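Local coordinates for Pre-mRNA-splicing factor SAD1 (Saccharomyces cerevisiae, PDB 4MSX), which promotes assembly of newly made U4 snRNA into the U4/U6 snRNP and is required for pre-mRNA splicing, although it is built like a deubiquitinase, at residues A[93-98]-A[119-124]. Numbering follows the deposited sequence.
With ZN (zinc ion), chain B.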
loop_
_atom_site.group_PDB
_atom_site.type_symbol
_atom_site.label_atom_id
_atom_site.label_comp_id
_atom_site.label_asym_id
_atom_site.label_seq_id
_atom_site.Cartn_x
_atom_site.Cartn_y
_atom_site.Cartn_z
ATOM N N CYS A 93 8.451 -24.228 3.969
ATOM C CA CYS A 93 8.333 -24.172 2.539
ATOM C C CYS A 93 9.381 -25.121 1.978
ATOM O O CYS A 93 10.557 -25.018 2.314
ATOM C CB CYS A 93 8.606 -22.758 2.020
ATOM S SG CYS A 93 8.547 -22.589 0.221
ATOM N N CYS A 94 8.932 -26.005 1.092
ATOM C CA CYS A 94 9.810 -26.836 0.307
ATOM C C CYS A 94 10.479 -25.981 -0.754
ATOM O O CYS A 94 9.809 -25.309 -1.547
ATOM C CB CYS A 94 9.059 -27.991 -0.386
ATOM S SG CYS A 94 10.271 -28.913 -1.453
ATOM N N LEU A 95 11.816 -25.996 -0.790
ATOM C CA LEU A 95 12.532 -25.020 -1.632
ATOM C C LEU A 95 12.793 -25.614 -2.982
ATOM O O LEU A 95 13.332 -24.934 -3.847
ATOM C CB LEU A 95 13.846 -24.513 -0.981
ATOM C CG LEU A 95 13.621 -23.884 0.400
ATOM C CD1 LEU A 95 14.970 -23.393 1.043
ATOM C CD2 LEU A 95 12.672 -22.646 0.284
ATOM N N VAL A 96 12.338 -26.865 -3.189
ATOM C CA VAL A 96 12.349 -27.427 -4.541
ATOM C C VAL A 96 11.062 -27.163 -5.334
ATOM O O VAL A 96 11.115 -26.733 -6.509
ATOM C CB VAL A 96 12.590 -28.999 -4.482
ATOM C CG1 VAL A 96 12.600 -29.561 -5.878
ATOM C CG2 VAL A 96 13.878 -29.289 -3.683
ATOM N N CYS A 97 9.899 -27.426 -4.728
ATOM C CA CYS A 97 8.635 -27.267 -5.464
ATOM C C CYS A 97 7.837 -26.057 -4.957
ATOM O O CYS A 97 6.886 -25.638 -5.602
ATOM C CB CYS A 97 7.750 -28.562 -5.377
ATOM S SG CYS A 97 7.090 -28.887 -3.753
ATOM N N GLY A 98 8.203 -25.506 -3.798
ATOM C CA GLY A 98 7.563 -24.278 -3.332
ATOM C C GLY A 98 6.261 -24.474 -2.573
ATOM O O GLY A 98 5.687 -23.502 -2.115
ATOM N N HIS A 119 12.513 -34.280 -2.096
ATOM C CA HIS A 119 12.802 -32.794 -2.028
ATOM C C HIS A 119 13.350 -32.584 -0.628
ATOM O O HIS A 119 12.696 -32.944 0.342
ATOM C CB HIS A 119 11.501 -31.941 -2.304
ATOM C CG HIS A 119 11.005 -32.045 -3.710
ATOM N ND1 HIS A 119 9.802 -31.527 -4.124
ATOM C CD2 HIS A 119 11.547 -32.636 -4.803
ATOM C CE1 HIS A 119 9.626 -31.766 -5.414
ATOM N NE2 HIS A 119 10.667 -32.455 -5.844
ATOM N N HIS A 120 14.577 -32.067 -0.483
ATOM C CA HIS A 120 15.244 -32.165 0.810
ATOM C C HIS A 120 15.610 -30.864 1.486
ATOM O O HIS A 120 16.055 -30.914 2.635
ATOM C CB HIS A 120 16.517 -33.043 0.642
ATOM C CG HIS A 120 16.174 -34.413 0.143
ATOM N ND1 HIS A 120 15.718 -35.404 0.986
ATOM C CD2 HIS A 120 16.110 -34.922 -1.114
ATOM C CE1 HIS A 120 15.427 -36.487 0.275
ATOM N NE2 HIS A 120 15.666 -36.224 -1.000
ATOM N N VAL A 121 15.392 -29.715 0.821
ATOM C CA VAL A 121 15.797 -28.415 1.447
ATOM C C VAL A 121 14.522 -27.588 1.757
ATOM O O VAL A 121 13.717 -27.387 0.848
ATOM C CB VAL A 121 16.702 -27.605 0.467
ATOM C CG1 VAL A 121 17.356 -26.371 1.184
ATOM C CG2 VAL A 121 17.786 -28.523 -0.115
ATOM N N PHE A 122 14.349 -27.201 3.023
ATOM C CA PHE A 122 13.160 -26.543 3.517
ATOM C C PHE A 122 13.535 -25.226 4.224
ATOM O O PHE A 122 14.642 -25.086 4.780
ATOM C CB PHE A 122 12.445 -27.447 4.516
ATOM C CG PHE A 122 11.868 -28.671 3.849
ATOM C CD1 PHE A 122 12.727 -29.739 3.507
ATOM C CD2 PHE A 122 10.525 -28.701 3.437
ATOM C CE1 PHE A 122 12.222 -30.857 2.820
ATOM C CE2 PHE A 122 9.991 -29.802 2.787
ATOM C CZ PHE A 122 10.838 -30.909 2.476
ATOM N N LEU A 123 12.583 -24.291 4.233
ATOM C CA LEU A 123 12.715 -23.081 5.025
ATOM C C LEU A 123 11.620 -23.085 6.062
ATOM O O LEU A 123 10.424 -23.201 5.727
ATOM C CB LEU A 123 12.570 -21.835 4.089
ATOM C CG LEU A 123 12.576 -20.521 4.847
ATOM C CD1 LEU A 123 13.939 -20.219 5.612
ATOM C CD2 LEU A 123 12.299 -19.431 3.843
ATOM N N ASN A 124 11.968 -22.891 7.323
ATOM C CA ASN A 124 10.920 -22.739 8.322
ATOM C C ASN A 124 10.354 -21.327 8.157
ATOM O O ASN A 124 11.131 -20.384 8.270
ATOM C CB ASN A 124 11.492 -22.871 9.751
ATOM C CG ASN A 124 10.418 -22.808 10.817
ATOM O OD1 ASN A 124 9.615 -21.867 10.857
ATOM N ND2 ASN A 124 10.363 -23.833 11.677
HETATM ZN ZN ZN B . 8.763 -30.214 -2.657
#
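C94 and H119 meet at a zinc ion, which is bound by C94 SG at 2.3 Å, C97 SG at 2.4 Å and H119 ND1 at 2.2 Å; H113, from helix 109-116, supplies the fourth ligand. V96 lies against the imidazole of H119, its CG1 over the ring centre at 3.5 Å from the centroid, 12° off the normal, a CH-pi contact that backs the ligand on one face. With SG anti to the backbone N (chi1 176°), C94 turns its thiolate to the metal; its SG also accepts two weak N-H...S hydrogen bonds, from V96 N and C97 N, while its CB packs on F122 CE2. Behind the site the backbones pair: C93 and L123 exchange two N-H...O bonds, and L95 N continues the ladder to V121 O at 2.9 Å. L95 spreads its methyls over the neighbouring strand, CD1 on V121 CG1 at 3.8 Å and CD2 on L123 CB at 3.9 Å, with F130 beyond; a serine here would probably open a gap between V121 and L123. Strand 91-94 thus runs into a CxxC turn, closed by a hydrogen bond from G98 N to C94 O, beside antiparallel strand 121-124: a Cys2His2 zinc site, consistent with a degenerate UBP-type zinc finger.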